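Long-range contact in magnesium transporter, putative (Shewanella oneidensis MR-1, PDB 3KXR), which probably carries magnesium or other cations across the membrane, the piece described here being its cytosolic CBS-domain pair with part of the preceding N domain: residues 51-64 and 152-164. Numbering follows the deposited sequence.
Sequences YSENEIGRYTDHQM and VIDDAGELIGRVT
Asp61 and Arg162 make a single antiparallel hydrogen-bonded bridge that ties the linker 51-64 to the outer strand 159-164: Asp61 N reaches Arg162 O at 2.9 Å, and Arg162 N returns to Asp61 O at 2.8 Å. Just beyond, His62 ND1 donates to Ile160 O at 2.8 Å, meeting the oxygen almost head-on (C=O...N 176°) but bent at the hydrogen. Ile160 and Gly161 form a classic beta bulge opposite Val152, and a CB on Gly161 would run into Thr60 CG2 and Asp61 O.

The Arg162 chain, extended from CG to NE, runs alongside Asp61. Its NE makes a weak hydrogen bond to Gln63 O, while the guanidinium tip continues to a salt bridge with Glu149 and a hydrogen bond to Asp86 O. A leucine here would probably leave Glu149 without its charged mate and Asp86 O without this donor.

Apolar contacts flank the bridge. Selenomethionine Met64, extended beyond CG, meets Leu159 tip to tip (SE to CD2 3.8 Å), and Phe92 of the first CBS repeat touches both. Ile56 CG1, anti to its own N (chi1 -161°), lies 3.7 Å from Val163 CG2. Farther along, Ile160 CD1 comes up to the phenol end of the Tyr51 ring, 4.2 Å from Tyr51 CZ.

The loop between helix 39-50 and strand 66-68 thus packs on the beta-hairpin of the second CBS motif, an interlocking characteristic of the paired CBS (Bateman) module.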
ATOM      1  N   TYR A  51       3.710  22.976   1.727  1.00 43.29           N
ATOM      2  CA  TYR A  51       4.712  23.980   2.089  1.00 42.98           C
ATOM      3  C   TYR A  51       5.566  24.348   0.892  1.00 43.11           C
ATOM      4  O   TYR A  51       6.022  23.482   0.143  1.00 42.97           O
ATOM      5  CB  TYR A  51       5.612  23.484   3.245  1.00 42.95           C
ATOM      6  CG  TYR A  51       4.847  23.212   4.524  1.00 41.98           C
ATOM      7  CD1 TYR A  51       4.600  21.905   4.961  1.00 41.45           C
ATOM      8  CD2 TYR A  51       4.331  24.260   5.277  1.00 42.60           C
ATOM      9  CE1 TYR A  51       3.864  21.661   6.135  1.00 41.53           C
ATOM     10  CE2 TYR A  51       3.605  24.027   6.462  1.00 42.25           C
ATOM     11  CZ  TYR A  51       3.369  22.734   6.876  1.00 41.28           C
ATOM     12  OH  TYR A  51       2.640  22.533   8.015  1.00 40.10           O
ATOM     13  N   SER A  52       5.805  25.641   0.737  1.00 43.45           N
ATOM     14  CA  SER A  52       6.518  26.154  -0.423  1.00 43.97           C
ATOM     15  C   SER A  52       8.010  25.981  -0.211  1.00 44.27           C
ATOM     16  O   SER A  52       8.445  25.531   0.852  1.00 44.36           O
ATOM     17  CB  SER A  52       6.153  27.614  -0.651  1.00 43.96           C
ATOM     18  OG  SER A  52       6.403  28.359   0.527  1.00 44.77           O
ATOM     19  N   GLU A  53       8.784  26.356  -1.221  1.00 44.51           N
ATOM     20  CA  GLU A  53      10.180  25.949  -1.320  1.00 44.81           C
ATOM     21  C   GLU A  53      11.082  26.515  -0.252  1.00 43.58           C
ATOM     22  O   GLU A  53      12.136  25.969  -0.007  1.00 43.97           O
ATOM     23  CB  GLU A  53      10.743  26.334  -2.684  1.00 45.59           C
ATOM     24  CG  GLU A  53      10.887  27.856  -2.876  1.00 49.17           C
ATOM     25  CD  GLU A  53      11.368  28.262  -4.277  1.00 54.69           C
ATOM     26  OE1 GLU A  53      11.804  27.379  -5.080  1.00 56.40           O
ATOM     27  OE2 GLU A  53      11.303  29.488  -4.566  1.00 58.05           O
ATOM     28  N   ASN A  54      10.696  27.613   0.366  1.00 42.66           N
ATOM     29  CA  ASN A  54      11.517  28.179   1.419  1.00 42.15           C
ATOM     30  C   ASN A  54      10.875  28.042   2.790  1.00 41.50           C
ATOM     31  O   ASN A  54      11.162  28.831   3.672  1.00 41.19           O
ATOM     32  CB  ASN A  54      11.840  29.652   1.107  1.00 42.31           C
ATOM     33  CG  ASN A  54      12.943  30.241   2.022  1.00 43.20           C
ATOM     34  OD1 ASN A  54      13.911  29.561   2.394  1.00 45.54           O
ATOM     35  ND2 ASN A  54      12.783  31.507   2.394  1.00 41.40           N
ATOM     36  N   GLU A  55      10.029  27.027   2.983  1.00 41.27           N
ATOM     37  CA  GLU A  55       9.436  26.741   4.300  1.00 40.67           C
ATOM     38  C   GLU A  55       9.975  25.436   4.832  1.00 40.03           C
ATOM     39  O   GLU A  55       9.962  24.429   4.129  1.00 40.14           O
ATOM     40  CB  GLU A  55       7.912  26.655   4.219  1.00 40.96           C
ATOM     41  CG  GLU A  55       7.231  27.986   3.891  1.00 42.03           C
ATOM     42  CD  GLU A  55       5.688  27.920   3.865  1.00 44.15           C
ATOM     43  OE1 GLU A  55       5.096  27.024   3.213  1.00 43.04           O
ATOM     44  OE2 GLU A  55       5.053  28.802   4.486  1.00 47.17           O
ATOM     45  N   ILE A  56      10.414  25.420   6.085  1.00 39.18           N
ATOM     46  CA  ILE A  56      11.040  24.216   6.614  1.00 38.30           C
ATOM     47  C   ILE A  56      10.072  22.996   6.678  1.00 38.69           C
ATOM     48  O   ILE A  56      10.496  21.818   6.596  1.00 37.46           O
ATOM     49  CB  ILE A  56      11.693  24.492   7.967  1.00 38.44           C
ATOM     50  CG1 ILE A  56      12.724  23.390   8.278  1.00 37.93           C
ATOM     51  CG2 ILE A  56      10.623  24.657   9.089  1.00 36.60           C
ATOM     52  CD1 ILE A  56      13.731  23.138   7.169  1.00 35.91           C
ATOM     53  N   GLY A  57       8.772  23.273   6.787  1.00 38.75           N
ATOM     54  CA  GLY A  57       7.762  22.218   6.706  1.00 39.25           C
ATOM     55  C   GLY A  57       7.977  21.240   5.551  1.00 39.69           C
ATOM     56  O   GLY A  57       7.719  20.048   5.654  1.00 39.02           O
ATOM     57  N   ARG A  58       8.426  21.771   4.432  1.00 40.61           N
ATOM     58  CA  ARG A  58       8.629  20.985   3.232  1.00 41.02           C
ATOM     59  C   ARG A  58       9.673  19.871   3.446  1.00 41.67           C
ATOM     60  O   ARG A  58       9.546  18.804   2.837  1.00 41.70           O
ATOM     61  CB  ARG A  58       9.028  21.934   2.103  1.00 40.63           C
ATOM     62  CG  ARG A  58       9.546  21.275   0.874  1.00 41.24           C
ATOM     63  CD  ARG A  58       9.692  22.261  -0.253  1.00 40.87           C
ATOM     64  NE  ARG A  58       8.399  22.565  -0.843  1.00 39.77           N
ATOM     65  CZ  ARG A  58       8.186  22.762  -2.151  1.00 40.30           C
ATOM     66  NH1 ARG A  58       9.165  22.686  -3.047  1.00 39.33           N
ATOM     67  NH2 ARG A  58       6.969  23.013  -2.580  1.00 38.61           N
ATOM     68  N   TYR A  59      10.666  20.100   4.317  1.00 41.76           N
ATOM     69  CA  TYR A  59      11.767  19.140   4.516  1.00 43.00           C
ATOM     70  C   TYR A  59      11.698  18.434   5.856  1.00 43.43           C
ATOM     71  O   TYR A  59      12.642  17.798   6.281  1.00 44.29           O
ATOM     72  CB  TYR A  59      13.112  19.827   4.367  1.00 43.22           C
ATOM     73  CG  TYR A  59      13.213  20.547   3.067  1.00 45.93           C
ATOM     74  CD1 TYR A  59      13.689  19.911   1.919  1.00 49.10           C
ATOM     75  CD2 TYR A  59      12.793  21.862   2.963  1.00 47.76           C
ATOM     76  CE1 TYR A  59      13.752  20.593   0.682  1.00 50.27           C
ATOM     77  CE2 TYR A  59      12.855  22.542   1.754  1.00 50.46           C
ATOM     78  CZ  TYR A  59      13.329  21.909   0.618  1.00 50.68           C
ATOM     79  OH  TYR A  59      13.359  22.634  -0.556  1.00 53.77           O
ATOM     80  N   THR A  60      10.551  18.545   6.502  1.00 44.06           N
ATOM     81  CA  THR A  60      10.261  17.877   7.746  1.00 44.70           C
ATOM     82  C   THR A  60      10.221  16.367   7.626  1.00 44.55           C
ATOM     83  O   THR A  60       9.688  15.822   6.680  1.00 44.01           O
ATOM     84  CB  THR A  60       8.892  18.322   8.248  1.00 44.57           C
ATOM     85  OG1 THR A  60       9.050  19.616   8.821  1.00 47.53           O
ATOM     86  CG2 THR A  60       8.355  17.380   9.306  1.00 45.89           C
ATOM     87  N   ASP A  61      10.761  15.709   8.632  1.00 44.73           N
ATOM     88  CA  ASP A  61      10.799  14.270   8.681  1.00 45.23           C
ATOM     89  C   ASP A  61       9.801  13.820   9.728  1.00 44.95           C
ATOM     90  O   ASP A  61       9.838  14.275  10.840  1.00 44.62           O
ATOM     91  CB  ASP A  61      12.216  13.854   9.048  1.00 45.90           C
ATOM     92  CG  ASP A  61      12.402  12.376   9.071  1.00 49.08           C
ATOM     93  OD1 ASP A  61      11.435  11.637   8.799  1.00 51.92           O
ATOM     94  OD2 ASP A  61      13.531  11.960   9.385  1.00 54.36           O
ATOM     95  N   HIS A  62       8.889  12.940   9.358  1.00 45.73           N
ATOM     96  CA  HIS A  62       7.852  12.476  10.268  1.00 46.78           C
ATOM     97  C   HIS A  62       8.407  11.475  11.272  1.00 46.20           C
ATOM     98  O   HIS A  62       7.785  11.243  12.300  1.00 45.97           O
ATOM     99  CB  HIS A  62       6.690  11.820   9.522  1.00 47.42           C
ATOM    100  CG  HIS A  62       5.858  12.767   8.694  1.00 52.94           C
ATOM    101  ND1 HIS A  62       5.164  13.837   9.233  1.00 56.25           N
ATOM    102  CD2 HIS A  62       5.584  12.778   7.360  1.00 55.13           C
ATOM    103  CE1 HIS A  62       4.509  14.466   8.269  1.00 56.07           C
ATOM    104  NE2 HIS A  62       4.754  13.849   7.123  1.00 56.13           N
ATOM    105  N   GLN A  63       9.554  10.877  10.945  1.00 45.74           N
ATOM    106  CA  GLN A  63      10.268   9.921  11.818  1.00 45.71           C
ATOM    107  C   GLN A  63      10.828  10.568  13.059  1.00 44.51           C
ATOM    108  O   GLN A  63      11.723  11.397  12.988  1.00 44.33           O
ATOM    109  CB  GLN A  63      11.447   9.274  11.068  1.00 46.23           C
ATOM    110  CG  GLN A  63      11.112   7.932  10.560  1.00 50.12           C
ATOM    111  CD  GLN A  63      12.040   7.410   9.503  1.00 54.13           C
ATOM    112  OE1 GLN A  63      12.889   6.560   9.782  1.00 56.56           O
ATOM    113  NE2 GLN A  63      11.837   7.853   8.262  1.00 59.21           N
HETATM  114  N   MSE A  64      10.328  10.171  14.207  1.00 43.84           N
HETATM  115  CA  MSE A  64      10.762  10.789  15.422  1.00 44.16           C
HETATM  116  C   MSE A  64      10.341   9.999  16.633  1.00 43.05           C
HETATM  117  O   MSE A  64       9.458   9.183  16.591  1.00 42.77           O
HETATM  118  CB  MSE A  64      10.161  12.189  15.513  1.00 45.26           C
HETATM  119  CG  MSE A  64       8.654  12.170  15.524  1.00 48.47           C
HETATM  120 SE   MSE A  64       7.861  13.953  15.623  1.00 61.42          SE
HETATM  121  CE  MSE A  64       6.010  13.539  14.991  1.00 47.78           C
ATOM    122  N   VAL A 152       9.265  20.286  14.667  1.00 37.51           N
ATOM    123  CA  VAL A 152       8.559  21.225  13.845  1.00 37.02           C
ATOM    124  C   VAL A 152       7.057  21.152  14.144  1.00 36.95           C
ATOM    125  O   VAL A 152       6.468  20.079  14.207  1.00 36.61           O
ATOM    126  CB  VAL A 152       8.829  20.938  12.367  1.00 37.30           C
ATOM    127  CG1 VAL A 152       8.047  21.910  11.506  1.00 35.59           C
ATOM    128  CG2 VAL A 152      10.331  21.037  12.078  1.00 36.91           C
ATOM    129  N   ILE A 153       6.449  22.305  14.354  1.00 37.36           N
ATOM    130  CA  ILE A 153       5.012  22.377  14.582  1.00 37.61           C
ATOM    131  C   ILE A 153       4.322  23.158  13.455  1.00 38.27           C
ATOM    132  O   ILE A 153       4.928  24.011  12.798  1.00 37.84           O
ATOM    133  CB  ILE A 153       4.673  23.022  15.950  1.00 37.95           C
ATOM    134  CG1 ILE A 153       5.241  24.443  16.047  1.00 37.47           C
ATOM    135  CG2 ILE A 153       5.168  22.148  17.107  1.00 35.61           C
ATOM    136  CD1 ILE A 153       4.672  25.218  17.194  1.00 38.50           C
ATOM    137  N   ASP A 154       3.055  22.842  13.230  1.00 39.02           N
ATOM    138  CA  ASP A 154       2.273  23.514  12.216  1.00 39.94           C
ATOM    139  C   ASP A 154       1.676  24.758  12.846  1.00 40.49           C
ATOM    140  O   ASP A 154       1.973  25.049  13.979  1.00 40.74           O
ATOM    141  CB  ASP A 154       1.229  22.562  11.601  1.00 40.08           C
ATOM    142  CG  ASP A 154       0.073  22.255  12.527  1.00 41.48           C
ATOM    143  OD1 ASP A 154      -0.043  22.918  13.586  1.00 42.69           O
ATOM    144  OD2 ASP A 154      -0.737  21.358  12.179  1.00 43.59           O
ATOM    145  N   ASP A 155       0.857  25.512  12.125  1.00 41.53           N
ATOM    146  CA  ASP A 155       0.303  26.753  12.705  1.00 42.20           C
ATOM    147  C   ASP A 155      -0.802  26.490  13.730  1.00 41.48           C
ATOM    148  O   ASP A 155      -1.168  27.403  14.450  1.00 41.46           O
ATOM    149  CB  ASP A 155      -0.205  27.725  11.618  1.00 42.87           C
ATOM    150  CG  ASP A 155      -1.159  27.057  10.633  1.00 45.74           C
ATOM    151  OD1 ASP A 155      -1.432  25.839  10.790  1.00 50.17           O
ATOM    152  OD2 ASP A 155      -1.632  27.738   9.684  1.00 51.48           O
ATOM    153  N   ALA A 156      -1.341  25.267  13.780  1.00 40.87           N
ATOM    154  CA  ALA A 156      -2.289  24.851  14.840  1.00 40.33           C
ATOM    155  C   ALA A 156      -1.600  24.402  16.153  1.00 40.02           C
ATOM    156  O   ALA A 156      -2.283  24.075  17.116  1.00 40.08           O
ATOM    157  CB  ALA A 156      -3.184  23.719  14.323  1.00 40.23           C
ATOM    158  N   GLY A 157      -0.264  24.359  16.174  1.00 39.26           N
ATOM    159  CA  GLY A 157       0.503  23.900  17.339  1.00 38.96           C
ATOM    160  C   GLY A 157       0.826  22.415  17.358  1.00 38.49           C
ATOM    161  O   GLY A 157       1.431  21.936  18.304  1.00 37.99           O
ATOM    162  N   GLU A 158       0.419  21.693  16.317  1.00 38.17           N
ATOM    163  CA  GLU A 158       0.600  20.254  16.255  1.00 38.63           C
ATOM    164  C   GLU A 158       1.990  19.891  15.807  1.00 38.53           C
ATOM    165  O   GLU A 158       2.524  20.436  14.840  1.00 38.46           O
ATOM    166  CB  GLU A 158      -0.383  19.581  15.300  1.00 38.77           C
ATOM    167  CG  GLU A 158      -1.847  19.770  15.678  1.00 42.31           C
ATOM    168  CD  GLU A 158      -2.812  18.936  14.816  1.00 46.14           C
ATOM    169  OE1 GLU A 158      -2.358  18.097  13.979  1.00 48.03           O
ATOM    170  OE2 GLU A 158      -4.032  19.119  15.012  1.00 47.57           O
ATOM    171  N   LEU A 159       2.562  18.935  16.511  1.00 38.30           N
ATOM    172  CA  LEU A 159       3.872  18.415  16.174  1.00 38.64           C
ATOM    173  C   LEU A 159       3.739  17.639  14.891  1.00 38.86           C
ATOM    174  O   LEU A 159       3.107  16.617  14.881  1.00 39.04           O
ATOM    175  CB  LEU A 159       4.343  17.471  17.291  1.00 37.94           C
ATOM    176  CG  LEU A 159       5.690  16.825  17.085  1.00 37.49           C
ATOM    177  CD1 LEU A 159       6.713  17.946  16.863  1.00 35.39           C
ATOM    178  CD2 LEU A 159       6.009  15.939  18.292  1.00 35.10           C
ATOM    179  N   ILE A 160       4.314  18.120  13.801  1.00 39.47           N
ATOM    180  CA  ILE A 160       4.221  17.372  12.551  1.00 39.88           C
ATOM    181  C   ILE A 160       5.470  16.561  12.200  1.00 40.03           C
ATOM    182  O   ILE A 160       5.417  15.702  11.314  1.00 41.20           O
ATOM    183  CB  ILE A 160       3.847  18.269  11.387  1.00 40.13           C
ATOM    184  CG1 ILE A 160       4.988  19.226  11.073  1.00 41.15           C
ATOM    185  CG2 ILE A 160       2.529  19.013  11.702  1.00 40.64           C
ATOM    186  CD1 ILE A 160       4.601  20.277  10.025  1.00 42.08           C
ATOM    187  N   GLY A 161       6.584  16.801  12.880  1.00 39.54           N
ATOM    188  CA  GLY A 161       7.827  16.075  12.572  1.00 38.95           C
ATOM    189  C   GLY A 161       9.061  16.773  13.110  1.00 38.12           C
ATOM    190  O   GLY A 161       8.968  17.624  13.983  1.00 37.73           O
ATOM    191  N   ARG A 162      10.227  16.427  12.583  1.00 37.50           N
ATOM    192  CA  ARG A 162      11.459  17.045  13.061  1.00 37.05           C
ATOM    193  C   ARG A 162      12.392  17.367  11.908  1.00 36.99           C
ATOM    194  O   ARG A 162      12.233  16.835  10.817  1.00 35.86           O
ATOM    195  CB  ARG A 162      12.164  16.098  14.014  1.00 36.58           C
ATOM    196  CG  ARG A 162      12.868  14.981  13.307  1.00 36.60           C
ATOM    197  CD  ARG A 162      13.347  13.921  14.254  1.00 36.07           C
ATOM    198  NE  ARG A 162      14.014  12.869  13.509  1.00 37.35           N
ATOM    199  CZ  ARG A 162      15.241  12.386  13.721  1.00 37.65           C
ATOM    200  NH1 ARG A 162      16.036  12.826  14.695  1.00 39.92           N
ATOM    201  NH2 ARG A 162      15.689  11.436  12.929  1.00 36.67           N
ATOM    202  N   VAL A 163      13.369  18.226  12.180  1.00 37.10           N
ATOM    203  CA  VAL A 163      14.461  18.445  11.268  1.00 37.89           C
ATOM    204  C   VAL A 163      15.761  18.155  11.954  1.00 36.92           C
ATOM    205  O   VAL A 163      15.948  18.559  13.074  1.00 37.82           O
ATOM    206  CB  VAL A 163      14.493  19.872  10.834  1.00 39.01           C
ATOM    207  CG1 VAL A 163      15.715  20.088   9.941  1.00 39.62           C
ATOM    208  CG2 VAL A 163      13.225  20.164  10.066  1.00 40.77           C
ATOM    209  N   THR A 164      16.661  17.464  11.290  1.00 36.69           N
ATOM    210  CA  THR A 164      17.899  17.063  11.925  1.00 36.78           C
ATOM    211  C   THR A 164      19.083  17.979  11.602  1.00 37.17           C
ATOM    212  O   THR A 164      19.060  18.720  10.640  1.00 38.54           O
ATOM    213  CB  THR A 164      18.296  15.683  11.494  1.00 36.39           C
ATOM    214  OG1 THR A 164      18.525  15.712  10.092  1.00 38.31           O
ATOM    215  CG2 THR A 164      17.228  14.645  11.819  1.00 34.25           C
TER
HETATM  216  O   HOH W   1       1.311  24.709   8.808  1.00 39.35           O